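Local coordinates for protein superoxide dismutase (Anaplasma phagocytophilum, PDB 3JS4) that probably destroys superoxide radicals, turning them into oxygen and hydrogen peroxide by cycling the oxidation state of an active-site iron ion, at residues W99-Y104 / S148-L153; Q106-N111 / E209-W214. All coordinates share one frame; numbering follows the deposited sequence.

Both contacts join the alpha-hairpin domain of an iron superoxide dismutase to its C-terminal domain, and both draw on helix 89-106 or the loop that leaves it. The centre of contact 1 lies about 2 Å from the centre of the chain, and the contact is almost wholly buried; its chemistry is aromatic, with two strand tryptophans against a helix that carries an iron ligand; no hydrogen bond crosses between the two segments. Contact 2, its centre about 14 Å from that of contact 1 and about 12 Å from the centre of the chain, is only partly buried, and main-chain hydrogen bonds hold it together, with a bridging water at its outer end. The two meet where Leu153 packs on Trp214.

Contact 1: W99-Y104 / S148-L153; sequences WNHDFY and SGWVWL. With FE (Fe (III) ion), chain E.
In the iron site of this Fe/Mn-family superoxide dismutase, the ligand His101 on helix 89-106 is backed by Trp150 of the central strand 149-156. The indole edge of Trp150 points at the imidazole face in an edge-to-face pair, planes at 87°, with Trp150 CH2 over the middle of the ring. His101 NE2 binds the iron at 2.2 Å, while ND1 is hydrogen-bonded to Gln97 O, and together these fix the rotation of the ring. Asn100 sits where the helix points CB at the strand, over one face of the same indole in a CH-pi contact, 3.7 Å from the six-membered ring centroid. Its chi1 of -64° sends the amide on toward Trp152, where OD1 meets the ring edge at CH2, 3.5 Å away; ND2 is held by Gln97 and Ala170. One turn along, Tyr104 CB abuts Trp150 CZ3 at 3.8 Å. Trp152 CZ3 fits against Phe103 CD2 at 3.7 Å and also reaches the edge of the Trp99 ring. His45, Asp186 and His190 complete the protein ligands of the metal, and a water occupies a further position. Strands 161-168 and 179-186 flank strand 149-156 in the antiparallel sheet, and Arg220 of helix 214-223 touches Phe103.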
# COMPACT_ATOMS: atom_id res chain seq x y z
N TRP A 99 -6.03 3.66 5.22
CA TRP A 99 -5.25 4.41 4.22
C TRP A 99 -4.37 3.45 3.41
O TRP A 99 -4.33 3.53 2.18
CB TRP A 99 -4.38 5.50 4.91
CG TRP A 99 -3.75 6.49 3.89
CD1 TRP A 99 -4.22 7.75 3.57
CD2 TRP A 99 -2.57 6.28 3.09
NE1 TRP A 99 -3.41 8.32 2.61
CE2 TRP A 99 -2.40 7.44 2.30
CE3 TRP A 99 -1.65 5.22 2.97
CZ2 TRP A 99 -1.33 7.58 1.39
CZ3 TRP A 99 -0.58 5.36 2.05
CH2 TRP A 99 -0.43 6.55 1.28
N ASN A 100 -3.66 2.55 4.09
CA ASN A 100 -2.79 1.58 3.40
C ASN A 100 -3.54 0.66 2.43
O ASN A 100 -3.06 0.37 1.33
CB ASN A 100 -2.08 0.69 4.41
CG ASN A 100 -1.12 1.45 5.31
OD1 ASN A 100 -0.67 2.54 4.98
ND2 ASN A 100 -0.79 0.85 6.46
N HIS A 101 -4.68 0.13 2.85
CA HIS A 101 -5.48 -0.73 1.97
C HIS A 101 -6.03 0.05 0.77
O HIS A 101 -6.03 -0.46 -0.35
CB HIS A 101 -6.60 -1.44 2.75
CG HIS A 101 -6.10 -2.58 3.59
ND1 HIS A 101 -5.58 -2.40 4.85
CD2 HIS A 101 -5.97 -3.90 3.31
CE1 HIS A 101 -5.20 -3.57 5.34
NE2 HIS A 101 -5.39 -4.49 4.42
N ASP A 102 -6.48 1.29 0.99
CA ASP A 102 -6.98 2.11 -0.13
C ASP A 102 -5.83 2.21 -1.16
O ASP A 102 -6.04 2.06 -2.37
CB ASP A 102 -7.40 3.54 0.29
CG ASP A 102 -8.73 3.60 1.06
OD1 ASP A 102 -9.53 2.64 1.09
OD2 ASP A 102 -8.99 4.68 1.64
N PHE A 103 -4.62 2.47 -0.67
CA PHE A 103 -3.45 2.65 -1.53
C PHE A 103 -3.11 1.34 -2.25
O PHE A 103 -2.74 1.34 -3.44
CB PHE A 103 -2.23 3.06 -0.68
CG PHE A 103 -1.20 3.87 -1.44
CD1 PHE A 103 -1.47 5.17 -1.83
CD2 PHE A 103 0.05 3.33 -1.75
CE1 PHE A 103 -0.53 5.93 -2.54
CE2 PHE A 103 1.00 4.07 -2.43
CZ PHE A 103 0.72 5.39 -2.82
N TYR A 104 -3.25 0.23 -1.52
CA TYR A 104 -2.94 -1.10 -2.07
C TYR A 104 -3.86 -1.41 -3.25
O TYR A 104 -3.40 -1.92 -4.28
CB TYR A 104 -3.16 -2.13 -0.96
CG TYR A 104 -3.05 -3.59 -1.31
CD1 TYR A 104 -1.89 -4.12 -1.89
CD2 TYR A 104 -4.09 -4.47 -0.98
CE1 TYR A 104 -1.79 -5.49 -2.16
CE2 TYR A 104 -3.99 -5.83 -1.22
CZ TYR A 104 -2.84 -6.34 -1.80
OH TYR A 104 -2.76 -7.67 -2.06
N SER A 148 4.10 -9.14 9.99
CA SER A 148 3.11 -8.41 9.18
C SER A 148 3.69 -7.09 8.69
O SER A 148 4.48 -6.47 9.41
CB SER A 148 1.86 -8.11 10.04
OG SER A 148 1.36 -9.29 10.67
N GLY A 149 3.27 -6.64 7.51
CA GLY A 149 3.69 -5.33 7.01
C GLY A 149 3.42 -5.05 5.55
O GLY A 149 2.52 -5.66 4.95
N TRP A 150 4.20 -4.13 4.98
CA TRP A 150 3.95 -3.56 3.66
C TRP A 150 5.28 -3.32 2.93
O TRP A 150 6.29 -2.93 3.55
CB TRP A 150 3.22 -2.21 3.79
CG TRP A 150 1.90 -2.32 4.48
CD1 TRP A 150 1.68 -2.31 5.83
CD2 TRP A 150 0.61 -2.51 3.86
NE1 TRP A 150 0.33 -2.47 6.09
CE2 TRP A 150 -0.35 -2.59 4.90
CE3 TRP A 150 0.17 -2.59 2.53
CZ2 TRP A 150 -1.74 -2.77 4.65
CZ3 TRP A 150 -1.21 -2.75 2.29
CH2 TRP A 150 -2.13 -2.86 3.35
N VAL A 151 5.27 -3.49 1.61
CA VAL A 151 6.39 -3.10 0.76
C VAL A 151 5.97 -1.88 -0.08
O VAL A 151 4.87 -1.84 -0.63
CB VAL A 151 6.80 -4.28 -0.12
CG1 VAL A 151 7.92 -3.93 -1.10
CG2 VAL A 151 7.21 -5.45 0.77
N TRP A 152 6.83 -0.87 -0.11
CA TRP A 152 6.55 0.37 -0.84
C TRP A 152 7.58 0.66 -1.93
O TRP A 152 8.80 0.58 -1.69
CB TRP A 152 6.53 1.57 0.13
CG TRP A 152 5.68 1.34 1.34
CD1 TRP A 152 6.02 0.67 2.47
CD2 TRP A 152 4.31 1.74 1.51
NE1 TRP A 152 4.96 0.63 3.34
CE2 TRP A 152 3.89 1.28 2.78
CE3 TRP A 152 3.40 2.46 0.72
CZ2 TRP A 152 2.61 1.52 3.29
CZ3 TRP A 152 2.09 2.69 1.23
CH2 TRP A 152 1.73 2.22 2.50
N LEU A 153 7.10 1.05 -3.11
CA LEU A 153 7.91 1.79 -4.07
C LEU A 153 7.71 3.27 -3.73
O LEU A 153 6.58 3.76 -3.66
CB LEU A 153 7.48 1.51 -5.53
CG LEU A 153 8.23 2.28 -6.63
CD1 LEU A 153 9.76 2.02 -6.54
CD2 LEU A 153 7.70 1.94 -8.05
FE FE E . -4.32 -6.42 4.41
O HOH W 1 -2.95 -5.60 5.98

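Contact 2: Q106-N111 / E209-W214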
# COMPACT_ATOMS: atom_id res chain seq x y z
N GLN A 106 -5.40 0.60 -5.26
CA GLN A 106 -5.03 1.45 -6.39
C GLN A 106 -3.69 1.04 -7.04
O GLN A 106 -3.42 1.40 -8.20
CB GLN A 106 -4.96 2.92 -5.96
CG GLN A 106 -6.22 3.42 -5.28
CD GLN A 106 -6.09 4.86 -4.82
OE1 GLN A 106 -5.82 5.13 -3.64
NE2 GLN A 106 -6.27 5.80 -5.75
N SER A 107 -2.88 0.30 -6.28
CA SER A 107 -1.56 -0.15 -6.68
C SER A 107 -1.61 -1.40 -7.58
O SER A 107 -0.58 -1.96 -7.94
CB SER A 107 -0.71 -0.43 -5.43
OG SER A 107 -0.40 0.80 -4.75
N MET A 108 -2.82 -1.85 -7.91
CA MET A 108 -2.97 -3.03 -8.75
C MET A 108 -4.07 -2.71 -9.76
O MET A 108 -4.84 -1.79 -9.56
CB MET A 108 -3.39 -4.24 -7.91
CG MET A 108 -2.43 -4.60 -6.75
SD MET A 108 -2.88 -6.10 -5.84
CE MET A 108 -4.28 -5.52 -4.85
N LYS A 109 -4.10 -3.48 -10.86
CA LYS A 109 -5.20 -3.45 -11.82
C LYS A 109 -5.31 -4.80 -12.53
O LYS A 109 -4.35 -5.57 -12.53
CB LYS A 109 -5.01 -2.32 -12.85
CG LYS A 109 -3.77 -2.43 -13.75
CD LYS A 109 -3.81 -1.34 -14.83
CE LYS A 109 -2.66 -1.49 -15.81
NZ LYS A 109 -2.85 -0.57 -16.95
N PRO A 110 -6.47 -5.09 -13.13
CA PRO A 110 -6.50 -6.24 -14.05
C PRO A 110 -5.51 -5.99 -15.19
O PRO A 110 -5.33 -4.84 -15.61
CB PRO A 110 -7.95 -6.23 -14.59
CG PRO A 110 -8.74 -5.48 -13.60
CD PRO A 110 -7.80 -4.48 -12.96
N ASN A 111 -4.84 -7.04 -15.67
CA ASN A 111 -3.83 -6.85 -16.71
C ASN A 111 -2.70 -5.90 -16.29
O ASN A 111 -2.16 -5.17 -17.11
CB ASN A 111 -4.48 -6.35 -18.02
CG ASN A 111 -5.40 -7.39 -18.65
OD1 ASN A 111 -4.94 -8.45 -19.08
ND2 ASN A 111 -6.71 -7.09 -18.72
N GLU A 209 4.38 -9.70 -11.70
CA GLU A 209 4.17 -10.24 -13.05
C GLU A 209 2.85 -9.80 -13.68
O GLU A 209 2.79 -9.60 -14.90
CB GLU A 209 4.26 -11.78 -13.05
CG GLU A 209 5.71 -12.28 -13.15
CD GLU A 209 5.90 -13.73 -12.73
OE1 GLU A 209 4.92 -14.51 -12.78
OE2 GLU A 209 7.03 -14.10 -12.34
N HIS A 210 1.81 -9.65 -12.85
CA HIS A 210 0.44 -9.47 -13.34
C HIS A 210 -0.43 -8.44 -12.63
O HIS A 210 -1.52 -8.16 -13.11
CB HIS A 210 -0.29 -10.82 -13.41
CG HIS A 210 0.29 -11.76 -14.42
ND1 HIS A 210 0.18 -11.54 -15.78
CD2 HIS A 210 1.02 -12.89 -14.28
CE1 HIS A 210 0.82 -12.50 -16.43
NE2 HIS A 210 1.32 -13.34 -15.54
N LEU A 211 0.05 -7.86 -11.52
CA LEU A 211 -0.79 -6.95 -10.72
C LEU A 211 -0.35 -5.48 -10.64
O LEU A 211 -1.19 -4.60 -10.77
CB LEU A 211 -0.99 -7.49 -9.30
CG LEU A 211 -1.80 -8.80 -9.19
CD1 LEU A 211 -1.66 -9.32 -7.76
CD2 LEU A 211 -3.26 -8.60 -9.54
N LEU A 212 0.95 -5.22 -10.43
CA LEU A 212 1.44 -3.86 -10.17
C LEU A 212 0.88 -2.87 -11.20
O LEU A 212 0.99 -3.10 -12.40
CB LEU A 212 2.97 -3.77 -10.19
CG LEU A 212 3.71 -2.44 -10.00
CD1 LEU A 212 3.33 -1.68 -8.68
CD2 LEU A 212 5.22 -2.72 -10.03
N ASN A 213 0.33 -1.76 -10.72
CA ASN A 213 -0.27 -0.77 -11.59
C ASN A 213 0.71 0.37 -11.85
O ASN A 213 0.83 1.31 -11.03
CB ASN A 213 -1.56 -0.25 -10.96
CG ASN A 213 -2.36 0.65 -11.88
OD1 ASN A 213 -1.90 1.07 -12.97
ND2 ASN A 213 -3.58 0.95 -11.47
N TRP A 214 1.39 0.29 -12.98
CA TRP A 214 2.35 1.32 -13.35
C TRP A 214 1.68 2.65 -13.68
O TRP A 214 2.29 3.69 -13.54
CB TRP A 214 3.21 0.87 -14.53
CG TRP A 214 4.23 -0.17 -14.25
CD1 TRP A 214 4.27 -1.44 -14.77
CD2 TRP A 214 5.40 -0.05 -13.41
NE1 TRP A 214 5.39 -2.11 -14.31
CE2 TRP A 214 6.09 -1.29 -13.47
CE3 TRP A 214 5.92 0.98 -12.61
CZ2 TRP A 214 7.27 -1.52 -12.76
CZ3 TRP A 214 7.10 0.75 -11.90
CH2 TRP A 214 7.77 -0.48 -11.99
O HOH W 2 -4.14 -9.07 -13.59
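Met108 and Leu212 form a single beta bridge between the loop after helix 89-106 and the turn that joins helix 200-211 to helix 214-223. Main-chain bonds run both ways: Asn213 N gives to Ser107 O at 2.9 Å, from well above the carbonyl plane, and Lys109 N gives to Leu211 O at 3.1 Å, in the plane of the Leu211 carbonyl. Between them Met108 CA comes within 3.1 Å of Leu211 O in a CA-H...O contact. On the buried side Met108 and Leu211 run alongside each other in the same direction, with Met108 SD 3.9 Å from Leu211 CD1; Phe207 and Leu33 also touch Met108. In Asn213, the N-cap residue of helix 214-223, chi1 -172° swings the amide out between the loop and the helix start, where ND2 makes a weak bond to Gln106 O and OD1 weak ones to the N-H groups of Asp215 and Phe216. The extended Lys109 chain crosses this amide at about a right angle, CD 3.6 Å from Asn213 OD1, before NZ reaches Asp215 in a salt bridge. Toward solvent the direct grip gives way around exposed Asn111 and partly exposed His210, where one water accepts from Asn111 N at 3.0 Å and donates to His210 O at 2.8 Å.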